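Local coordinates for gingipain R2 Pro-Domain (Porphyromonas gingivalis, PDB 4IEF), which probably assists folding of the arginine-specific cysteine protease gingipain R2 and keeps it inactive as an N-terminal prodomain until it is cleaved off, at residues S24-Q29 with F203-A208; G130-L135 with R164-I169; I140-R145 with T193-I198. All blocks are in the same frame, centred on the assembly; numbering follows the deposited sequence.

Interaction 1 of 3, residues S24-Q29 with F203-A208; sequences SMSKVQ and FMNYEA
S26 and V28 meet N205 and M204 as two side-by-side pairs, one polar and one apolar. Two residues apart on strand 25-31, S26 and V28 point the same way, off the face of the sheet, while their backbones bond to V173 and V171 of the neighbouring strand. The chain beyond helix 196-202 lies over them and directs M204 and N205 down at them. V28 and M204 cross at a slant: the CG1 branch of V28 touches the methyl end of the thioether, 4.0 Å from CE of M204, with the sulfur only slightly farther off. CG1 stands anti to the backbone N of V28 (chi1 -175°), while the thioether of M204 is bent at chi3 (-70°), bringing its methyl to that branch. The small hydroxymethyl of S26 reaches the NH2 end of the N205 amide, its OG 3.1 Å from ND2 and 3.6 Å from CB of N205. The carbonyl end of the same amide has another task: OD1 accepts a hydrogen bond from the backbone N of A74, at the end of strand 69-74, which helps set how the amide is turned. Serine thus leaves room for an amide, while valine and the flexible methionine meet through carbon. The chemistry implies that this C-terminal segment settles on the sheet by matching polar with polar and apolar with apolar, with N205 also hydrogen-bonded to strand 69-74.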
loop_
_atom_site.group_PDB
_atom_site.type_symbol
_atom_site.label_atom_id
_atom_site.label_comp_id
_atom_site.label_asym_id
_atom_site.label_seq_id
_atom_site.Cartn_x
_atom_site.Cartn_y
_atom_site.Cartn_z
ATOM N N SER A 24 -12.281 -2.286 -25.159
ATOM C CA SER A 24 -12.534 -2.850 -23.831
ATOM C C SER A 24 -12.498 -4.397 -23.842
ATOM O O SER A 24 -12.495 -5.009 -22.771
ATOM C CB SER A 24 -13.862 -2.342 -23.276
ATOM O OG SER A 24 -14.928 -2.459 -24.204
ATOM N N MET A 25 -12.441 -5.014 -25.048
ATOM C CA MET A 25 -12.375 -6.466 -25.254
ATOM C C MET A 25 -10.936 -6.963 -25.042
ATOM O O MET A 25 -9.996 -6.328 -25.525
ATOM C CB MET A 25 -12.885 -6.834 -26.654
ATOM C CG MET A 25 -13.470 -8.224 -26.745
ATOM S SD MET A 25 -12.254 -9.545 -26.976
ATOM C CE MET A 25 -11.986 -9.433 -28.746
ATOM N N SER A 26 -10.771 -8.091 -24.312
ATOM C CA SER A 26 -9.465 -8.667 -23.978
ATOM C C SER A 26 -9.451 -10.187 -24.048
ATOM O O SER A 26 -10.386 -10.847 -23.594
ATOM C CB SER A 26 -9.035 -8.246 -22.572
ATOM O OG SER A 26 -8.657 -6.880 -22.495
ATOM N N LYS A 27 -8.349 -10.737 -24.567
ATOM C CA LYS A 27 -8.126 -12.179 -24.675
ATOM C C LYS A 27 -6.953 -12.534 -23.767
ATOM O O LYS A 27 -5.828 -12.084 -24.007
ATOM C CB LYS A 27 -7.875 -12.592 -26.133
ATOM C CG LYS A 27 -8.415 -13.966 -26.492
ATOM C CD LYS A 27 -8.269 -14.231 -27.987
ATOM C CE LYS A 27 -8.338 -15.698 -28.315
ATOM N NZ LYS A 27 -8.002 -15.950 -29.740
ATOM N N VAL A 28 -7.234 -13.263 -22.672
ATOM C CA VAL A 28 -6.222 -13.608 -21.674
ATOM C C VAL A 28 -6.001 -15.126 -21.669
ATOM O O VAL A 28 -6.955 -15.907 -21.601
ATOM C CB VAL A 28 -6.569 -13.064 -20.252
ATOM C CG1 VAL A 28 -5.441 -13.339 -19.254
ATOM C CG2 VAL A 28 -6.892 -11.568 -20.285
ATOM N N GLN A 29 -4.725 -15.525 -21.738
ATOM C CA GLN A 29 -4.308 -16.913 -21.701
ATOM C C GLN A 29 -3.708 -17.257 -20.343
ATOM O O GLN A 29 -2.829 -16.554 -19.839
ATOM C CB GLN A 29 -3.296 -17.208 -22.827
ATOM C CG GLN A 29 -2.531 -18.530 -22.664
ATOM C CD GLN A 29 -1.574 -18.797 -23.792
ATOM O OE1 GLN A 29 -1.973 -19.051 -24.927
ATOM N NE2 GLN A 29 -0.281 -18.757 -23.496
ATOM N N PHE A 203 -3.647 -2.885 -14.435
ATOM C CA PHE A 203 -4.293 -3.520 -15.585
ATOM C C PHE A 203 -3.265 -4.056 -16.580
ATOM O O PHE A 203 -2.392 -3.314 -17.032
ATOM C CB PHE A 203 -5.267 -2.543 -16.272
ATOM C CG PHE A 203 -6.205 -1.825 -15.327
ATOM C CD1 PHE A 203 -6.076 -0.461 -15.098
ATOM C CD2 PHE A 203 -7.194 -2.521 -14.635
ATOM C CE1 PHE A 203 -6.929 0.199 -14.209
ATOM C CE2 PHE A 203 -8.059 -1.857 -13.760
ATOM C CZ PHE A 203 -7.924 -0.500 -13.556
ATOM N N MET A 204 -3.376 -5.355 -16.917
ATOM C CA MET A 204 -2.455 -6.009 -17.854
ATOM C C MET A 204 -2.785 -5.674 -19.335
ATOM O O MET A 204 -1.979 -5.977 -20.215
ATOM C CB MET A 204 -2.388 -7.541 -17.622
ATOM C CG MET A 204 -3.686 -8.314 -17.878
ATOM S SD MET A 204 -3.537 -10.107 -17.544
ATOM C CE MET A 204 -2.467 -10.620 -18.889
ATOM N N ASN A 205 -3.924 -4.998 -19.592
ATOM C CA ASN A 205 -4.355 -4.615 -20.938
ATOM C C ASN A 205 -4.362 -3.081 -21.155
ATOM O O ASN A 205 -4.788 -2.631 -22.226
ATOM C CB ASN A 205 -5.759 -5.184 -21.215
ATOM C CG ASN A 205 -6.862 -4.526 -20.420
ATOM O OD1 ASN A 205 -6.743 -4.291 -19.214
ATOM N ND2 ASN A 205 -7.948 -4.184 -21.088
ATOM N N TYR A 206 -3.878 -2.291 -20.169
ATOM C CA TYR A 206 -3.883 -0.823 -20.233
ATOM C C TYR A 206 -2.954 -0.261 -21.325
ATOM O O TYR A 206 -3.410 0.569 -22.120
ATOM C CB TYR A 206 -3.546 -0.184 -18.871
ATOM C CG TYR A 206 -3.760 1.317 -18.858
ATOM C CD1 TYR A 206 -5.042 1.859 -18.809
ATOM C CD2 TYR A 206 -2.682 2.195 -18.939
ATOM C CE1 TYR A 206 -5.246 3.238 -18.833
ATOM C CE2 TYR A 206 -2.874 3.575 -18.963
ATOM C CZ TYR A 206 -4.158 4.093 -18.905
ATOM O OH TYR A 206 -4.355 5.453 -18.927
ATOM N N GLU A 207 -1.672 -0.690 -21.361
ATOM C CA GLU A 207 -0.694 -0.221 -22.354
ATOM C C GLU A 207 -1.135 -0.599 -23.783
ATOM O O GLU A 207 -0.928 0.190 -24.709
ATOM C CB GLU A 207 0.709 -0.781 -22.051
ATOM C CG GLU A 207 1.863 0.096 -22.521
ATOM C CD GLU A 207 2.149 0.119 -24.013
ATOM O OE1 GLU A 207 2.039 1.209 -24.621
ATOM O OE2 GLU A 207 2.458 -0.955 -24.580
ATOM N N ALA A 208 -1.774 -1.778 -23.944
ATOM C CA ALA A 208 -2.264 -2.290 -25.228
ATOM C C ALA A 208 -3.411 -1.440 -25.798
ATOM O O ALA A 208 -4.102 -0.736 -25.063
ATOM C CB ALA A 208 -2.721 -3.731 -25.072
#

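Interaction 2 of 3, residues G130-L135 with R164-I169; sequences GEIATL and RIYTEI
The contact belongs to the large antiparallel sheet of the prodomain, at a corner where a classic beta bulge bends strand 162-176 and lets Y166 and I169 both face I132. In a regular strand, residues three apart would point to opposite faces; here T167 and E168 together face K89 of strand 79-93, and the extra residue brings the two side chains to one side. I132 stands just before strand 133-141 and uses both of its branches. Its CG2 methyl lies over one face of the Y166 ring, displaced toward the rim near the hydroxyl, with CZ of Y166 3.7 Å from CG2. Measured to the ring centroid, CG2 is 4.0 Å away and 24° from the normal, which makes this a CH-pi contact. The other branch swings between the backbone N and the carbonyl carbon (chi1 67°), and its end, CD1, meets the CG2 methyl of I169 at 3.9 Å. That same CD1 also comes within 4.0 Å of CE2 of Y166, so the isoleucine fills the angle between ring and aliphatic branch. A beta-branched residue suits this place because its two arms diverge and each finds a surface of its own; tyrosine offers the flat one. F90 meets the Y166 ring as well, V85 touches I132, and F151 and F30 pack on I169. The backbones of I132 and Y166 bond to A152 and P153 of strand 144-157, so the side chains meet across an intervening strand. The result is a contact between two strands that share a neighbour in one antiparallel sheet, with a classic beta bulge turning the corner in one of them.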
loop_
_atom_site.group_PDB
_atom_site.type_symbol
_atom_site.label_atom_id
_atom_site.label_comp_id
_atom_site.label_asym_id
_atom_site.label_seq_id
_atom_site.Cartn_x
_atom_site.Cartn_y
_atom_site.Cartn_z
ATOM N N GLY A 130 -17.054 -25.474 -10.205
ATOM C CA GLY A 130 -18.021 -25.594 -11.293
ATOM C C GLY A 130 -17.605 -24.858 -12.548
ATOM O O GLY A 130 -17.581 -25.446 -13.630
ATOM N N GLU A 131 -17.284 -23.558 -12.412
ATOM C CA GLU A 131 -16.838 -22.691 -13.509
ATOM C C GLU A 131 -15.313 -22.624 -13.528
ATOM O O GLU A 131 -14.690 -22.513 -12.471
ATOM C CB GLU A 131 -17.420 -21.260 -13.381
ATOM C CG GLU A 131 -18.931 -21.116 -13.244
ATOM C CD GLU A 131 -19.838 -21.738 -14.289
ATOM O OE1 GLU A 131 -20.851 -22.363 -13.894
ATOM O OE2 GLU A 131 -19.580 -21.549 -15.499
ATOM N N ILE A 132 -14.716 -22.677 -14.719
ATOM C CA ILE A 132 -13.257 -22.615 -14.854
ATOM C C ILE A 132 -12.807 -21.152 -15.039
ATOM O O ILE A 132 -11.609 -20.876 -14.948
ATOM C CB ILE A 132 -12.693 -23.567 -15.957
ATOM C CG1 ILE A 132 -13.111 -23.152 -17.376
ATOM C CG2 ILE A 132 -13.047 -25.035 -15.667
ATOM C CD1 ILE A 132 -12.164 -23.631 -18.455
ATOM N N ALA A 133 -13.770 -20.221 -15.253
ATOM C CA ALA A 133 -13.509 -18.790 -15.411
ATOM C C ALA A 133 -14.695 -17.944 -14.936
ATOM O O ALA A 133 -15.843 -18.213 -15.305
ATOM C CB ALA A 133 -13.181 -18.462 -16.855
ATOM N N THR A 134 -14.411 -16.932 -14.098
ATOM C CA THR A 134 -15.412 -16.002 -13.561
ATOM C C THR A 134 -14.898 -14.553 -13.586
ATOM O O THR A 134 -13.705 -14.313 -13.798
ATOM C CB THR A 134 -15.811 -16.365 -12.112
ATOM O OG1 THR A 134 -14.691 -16.161 -11.241
ATOM C CG2 THR A 134 -16.420 -17.773 -11.971
ATOM N N LEU A 135 -15.803 -13.601 -13.332
ATOM C CA LEU A 135 -15.489 -12.184 -13.195
ATOM C C LEU A 135 -15.858 -11.727 -11.798
ATOM O O LEU A 135 -16.913 -12.113 -11.286
ATOM C CB LEU A 135 -16.223 -11.315 -14.237
ATOM C CG LEU A 135 -15.724 -11.355 -15.685
ATOM C CD1 LEU A 135 -16.714 -10.692 -16.597
ATOM C CD2 LEU A 135 -14.370 -10.675 -15.840
ATOM N N ARG A 164 -9.396 -32.594 -12.157
ATOM C CA ARG A 164 -9.147 -32.099 -13.507
ATOM C C ARG A 164 -8.163 -30.935 -13.420
ATOM O O ARG A 164 -8.430 -29.953 -12.724
ATOM C CB ARG A 164 -10.457 -31.685 -14.195
ATOM C CG ARG A 164 -11.302 -32.870 -14.615
ATOM C CD ARG A 164 -12.620 -32.432 -15.216
ATOM N NE ARG A 164 -13.431 -33.583 -15.618
ATOM C CZ ARG A 164 -14.668 -33.498 -16.100
ATOM N NH1 ARG A 164 -15.253 -32.314 -16.244
ATOM N NH2 ARG A 164 -15.330 -34.595 -16.439
ATOM N N ILE A 165 -6.998 -31.089 -14.064
ATOM C CA ILE A 165 -5.939 -30.084 -14.083
ATOM C C ILE A 165 -5.957 -29.394 -15.442
ATOM O O ILE A 165 -5.561 -29.996 -16.437
ATOM C CB ILE A 165 -4.544 -30.702 -13.753
ATOM C CG1 ILE A 165 -4.532 -31.361 -12.349
ATOM C CG2 ILE A 165 -3.424 -29.644 -13.886
ATOM C CD1 ILE A 165 -3.576 -32.546 -12.185
ATOM N N TYR A 166 -6.414 -28.137 -15.481
ATOM C CA TYR A 166 -6.457 -27.363 -16.718
ATOM C C TYR A 166 -5.079 -26.757 -16.969
ATOM O O TYR A 166 -4.653 -25.842 -16.267
ATOM C CB TYR A 166 -7.572 -26.305 -16.685
ATOM C CG TYR A 166 -8.954 -26.894 -16.864
ATOM C CD1 TYR A 166 -9.630 -27.478 -15.795
ATOM C CD2 TYR A 166 -9.582 -26.884 -18.105
ATOM C CE1 TYR A 166 -10.891 -28.048 -15.959
ATOM C CE2 TYR A 166 -10.848 -27.445 -18.279
ATOM C CZ TYR A 166 -11.499 -28.025 -17.201
ATOM O OH TYR A 166 -12.743 -28.591 -17.365
ATOM N N THR A 167 -4.358 -27.333 -17.937
ATOM C CA THR A 167 -2.999 -26.917 -18.294
ATOM C C THR A 167 -3.029 -25.596 -19.062
ATOM O O THR A 167 -2.068 -24.832 -18.972
ATOM C CB THR A 167 -2.276 -28.013 -19.074
ATOM O OG1 THR A 167 -3.036 -28.347 -20.236
ATOM C CG2 THR A 167 -2.020 -29.255 -18.228
ATOM N N GLU A 168 -4.133 -25.320 -19.792
ATOM C CA GLU A 168 -4.324 -24.080 -20.539
ATOM C C GLU A 168 -5.795 -23.667 -20.558
ATOM O O GLU A 168 -6.680 -24.508 -20.737
ATOM C CB GLU A 168 -3.786 -24.195 -21.971
ATOM C CG GLU A 168 -3.734 -22.869 -22.709
ATOM C CD GLU A 168 -3.396 -22.998 -24.177
ATOM O OE1 GLU A 168 -2.228 -22.726 -24.540
ATOM O OE2 GLU A 168 -4.290 -23.385 -24.964
ATOM N N ILE A 169 -6.042 -22.364 -20.343
ATOM C CA ILE A 169 -7.358 -21.723 -20.396
ATOM C C ILE A 169 -7.196 -20.377 -21.100
ATOM O O ILE A 169 -6.429 -19.532 -20.633
ATOM C CB ILE A 169 -8.070 -21.539 -19.008
ATOM C CG1 ILE A 169 -8.160 -22.848 -18.185
ATOM C CG2 ILE A 169 -9.466 -20.891 -19.193
ATOM C CD1 ILE A 169 -8.437 -22.637 -16.666
#

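Interaction 3 of 3, residues I140-R145 with T193-I198; sequences ILRDVR and TGFEDI. With CA (calcium ion), chain K.
R142 passes over one face of the F195 ring from the tip of a beta hairpin with a two-residue turn, a type II' turn that runs from L141 to V144 and joins strands 133-141 and 144-157. R142 holds the second position of that turn with a positive phi, a place more often taken by glycine. Starting at the backbone, CB sits 4.0 Å from CD1 of F195. From there CG leaves anti to the backbone N (chi1 -162°), and the chain runs extended as far as NE, across the ring. CD makes the main contact, 3.5 Å from CD2 of F195; being 3.6 Å from the ring centroid and 16° off the normal, it forms a CH-pi contact over the face. NE follows, 4.2 Å from CD2 of F195. Farther out, the guanidinium plane is tilted 37° from the ring, and NH1 approaches obliquely to 3.6 Å from CE2 of F195. The polar tip goes on to the partner protein, probably the protease itself, where it hydrogen-bonds to backbone and packs against an aromatic side chain. Long and flexible, arginine can thus cover an aromatic ring with its methylenes and still deliver its charge beyond it. F195 is flanked on its other sides too: CD1 of L141 comes in at the ring edge, 3.9 Å from CE1 of F195, while I198 puts CD1 over the opposite face. L141 spends its second methyl, CD2, on CG2 of I198 at 3.9 Å, joining the hairpin to the first turn of helix 196-202. Next to L141, the carbonyl O of I140 binds a calcium ion at 2.5 Å, in a site to which acidic side chains and backbone atoms of the partner chain and a water also contribute.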
loop_
_atom_site.group_PDB
_atom_site.type_symbol
_atom_site.label_atom_id
_atom_site.label_comp_id
_atom_site.label_asym_id
_atom_site.label_seq_id
_atom_site.Cartn_x
_atom_site.Cartn_y
_atom_site.Cartn_z
ATOM N N ILE A 140 -14.014 1.067 -9.924
ATOM C CA ILE A 140 -13.504 2.258 -10.577
ATOM C C ILE A 140 -12.238 2.681 -9.831
ATOM O O ILE A 140 -12.262 2.876 -8.612
ATOM C CB ILE A 140 -14.546 3.408 -10.717
ATOM C CG1 ILE A 140 -15.763 2.959 -11.593
ATOM C CG2 ILE A 140 -13.879 4.669 -11.308
ATOM C CD1 ILE A 140 -17.062 3.761 -11.386
ATOM N N LEU A 141 -11.123 2.772 -10.571
ATOM C CA LEU A 141 -9.846 3.243 -10.061
ATOM C C LEU A 141 -9.581 4.576 -10.740
ATOM O O LEU A 141 -9.085 4.617 -11.865
ATOM C CB LEU A 141 -8.705 2.216 -10.270
ATOM C CG LEU A 141 -7.283 2.642 -9.846
ATOM C CD1 LEU A 141 -7.231 3.071 -8.377
ATOM C CD2 LEU A 141 -6.283 1.535 -10.124
ATOM N N ARG A 142 -9.996 5.666 -10.061
ATOM C CA ARG A 142 -9.902 7.063 -10.491
ATOM C C ARG A 142 -10.694 7.286 -11.803
ATOM O O ARG A 142 -11.907 7.483 -11.736
ATOM C CB ARG A 142 -8.438 7.540 -10.584
ATOM C CG ARG A 142 -8.313 9.050 -10.606
ATOM C CD ARG A 142 -6.999 9.547 -10.073
ATOM N NE ARG A 142 -7.061 10.988 -9.832
ATOM C CZ ARG A 142 -6.911 11.572 -8.647
ATOM N NH1 ARG A 142 -6.634 10.846 -7.569
ATOM N NH2 ARG A 142 -7.002 12.887 -8.535
ATOM N N ASP A 143 -10.027 7.236 -12.971
ATOM C CA ASP A 143 -10.662 7.476 -14.270
ATOM C C ASP A 143 -10.827 6.191 -15.103
ATOM O O ASP A 143 -11.289 6.269 -16.244
ATOM C CB ASP A 143 -9.851 8.518 -15.072
ATOM C CG ASP A 143 -9.732 9.875 -14.403
ATOM O OD1 ASP A 143 -8.589 10.310 -14.143
ATOM O OD2 ASP A 143 -10.779 10.503 -14.149
ATOM N N VAL A 144 -10.469 5.018 -14.540
ATOM C CA VAL A 144 -10.558 3.753 -15.278
ATOM C C VAL A 144 -11.475 2.753 -14.547
ATOM O O VAL A 144 -11.303 2.512 -13.348
ATOM C CB VAL A 144 -9.155 3.129 -15.563
ATOM C CG1 VAL A 144 -9.286 1.829 -16.356
ATOM C CG2 VAL A 144 -8.249 4.105 -16.313
ATOM N N ARG A 145 -12.448 2.177 -15.288
ATOM C CA ARG A 145 -13.342 1.138 -14.783
ATOM C C ARG A 145 -12.632 -0.187 -15.008
ATOM O O ARG A 145 -12.216 -0.484 -16.128
ATOM C CB ARG A 145 -14.738 1.180 -15.453
ATOM C CG ARG A 145 -15.771 0.254 -14.784
ATOM C CD ARG A 145 -17.178 0.521 -15.268
ATOM N NE ARG A 145 -18.154 -0.464 -14.785
ATOM C CZ ARG A 145 -18.590 -1.509 -15.486
ATOM N NH1 ARG A 145 -18.111 -1.751 -16.700
ATOM N NH2 ARG A 145 -19.497 -2.327 -14.973
ATOM N N THR A 193 -2.311 13.411 -14.830
ATOM C CA THR A 193 -1.628 12.282 -15.477
ATOM C C THR A 193 -0.898 11.341 -14.475
ATOM O O THR A 193 -0.325 10.337 -14.897
ATOM C CB THR A 193 -0.642 12.838 -16.545
ATOM O OG1 THR A 193 -0.141 11.768 -17.347
ATOM C CG2 THR A 193 0.518 13.639 -15.947
ATOM N N GLY A 194 -0.942 11.671 -13.186
ATOM C CA GLY A 194 -0.257 10.945 -12.121
ATOM C C GLY A 194 -0.615 9.488 -11.897
ATOM O O GLY A 194 0.193 8.749 -11.328
ATOM N N PHE A 195 -1.815 9.057 -12.322
ATOM C CA PHE A 195 -2.268 7.675 -12.131
ATOM C C PHE A 195 -2.001 6.769 -13.344
ATOM O O PHE A 195 -2.334 5.585 -13.282
ATOM C CB PHE A 195 -3.763 7.653 -11.778
ATOM C CG PHE A 195 -4.051 7.531 -10.299
ATOM C CD1 PHE A 195 -4.697 6.411 -9.791
ATOM C CD2 PHE A 195 -3.685 8.542 -9.414
ATOM C CE1 PHE A 195 -4.967 6.301 -8.425
ATOM C CE2 PHE A 195 -3.969 8.440 -8.052
ATOM C CZ PHE A 195 -4.596 7.313 -7.564
ATOM N N GLU A 196 -1.379 7.300 -14.422
ATOM C CA GLU A 196 -1.072 6.546 -15.646
ATOM C C GLU A 196 -0.211 5.317 -15.369
ATOM O O GLU A 196 -0.538 4.236 -15.857
ATOM C CB GLU A 196 -0.395 7.432 -16.702
ATOM C CG GLU A 196 -1.312 8.443 -17.375
ATOM C CD GLU A 196 -2.505 7.868 -18.110
ATOM O OE1 GLU A 196 -2.389 7.639 -19.334
ATOM O OE2 GLU A 196 -3.562 7.664 -17.471
ATOM N N ASP A 197 0.848 5.465 -14.549
ATOM C CA ASP A 197 1.739 4.360 -14.191
ATOM C C ASP A 197 1.054 3.355 -13.250
ATOM O O ASP A 197 1.435 2.181 -13.239
ATOM C CB ASP A 197 3.035 4.875 -13.563
ATOM C CG ASP A 197 4.224 4.022 -13.943
ATOM O OD1 ASP A 197 4.754 4.206 -15.064
ATOM O OD2 ASP A 197 4.612 3.156 -13.136
ATOM N N ILE A 198 0.045 3.810 -12.477
ATOM C CA ILE A 198 -0.741 2.949 -11.585
ATOM C C ILE A 198 -1.618 2.045 -12.471
ATOM O O ILE A 198 -1.659 0.837 -12.244
ATOM C CB ILE A 198 -1.561 3.790 -10.554
ATOM C CG1 ILE A 198 -0.626 4.417 -9.496
ATOM C CG2 ILE A 198 -2.680 2.970 -9.889
ATOM C CD1 ILE A 198 -1.171 5.641 -8.810
HETATM CA CA CA K . -12.733 3.812 -6.333
HETATM O O HOH W 1 -14.069 3.777 -4.129
#

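Overall arrangement
From the N terminus, strand 25-31 comes first, and interaction 1 closes the longest loop only when the chain has passed helix 196-202. Interactions 2 and 3 both nest inside that loop and cross each other: 130-135 and 140-145 precede 164-169 and 193-198 in alternating order. Interaction 2 joins strand 133-141 to strand 162-176 near the bulge; interaction 3, its centre about 30 Å from that of interaction 2, ties the far end of strand 133-141 to the helix. Interactions 1 and 3 touch through Y206 and E196 and through F203 and V144, while Q29 packs against E168 of interaction 2. Together they bind the sheet to the C-terminal helix and tail.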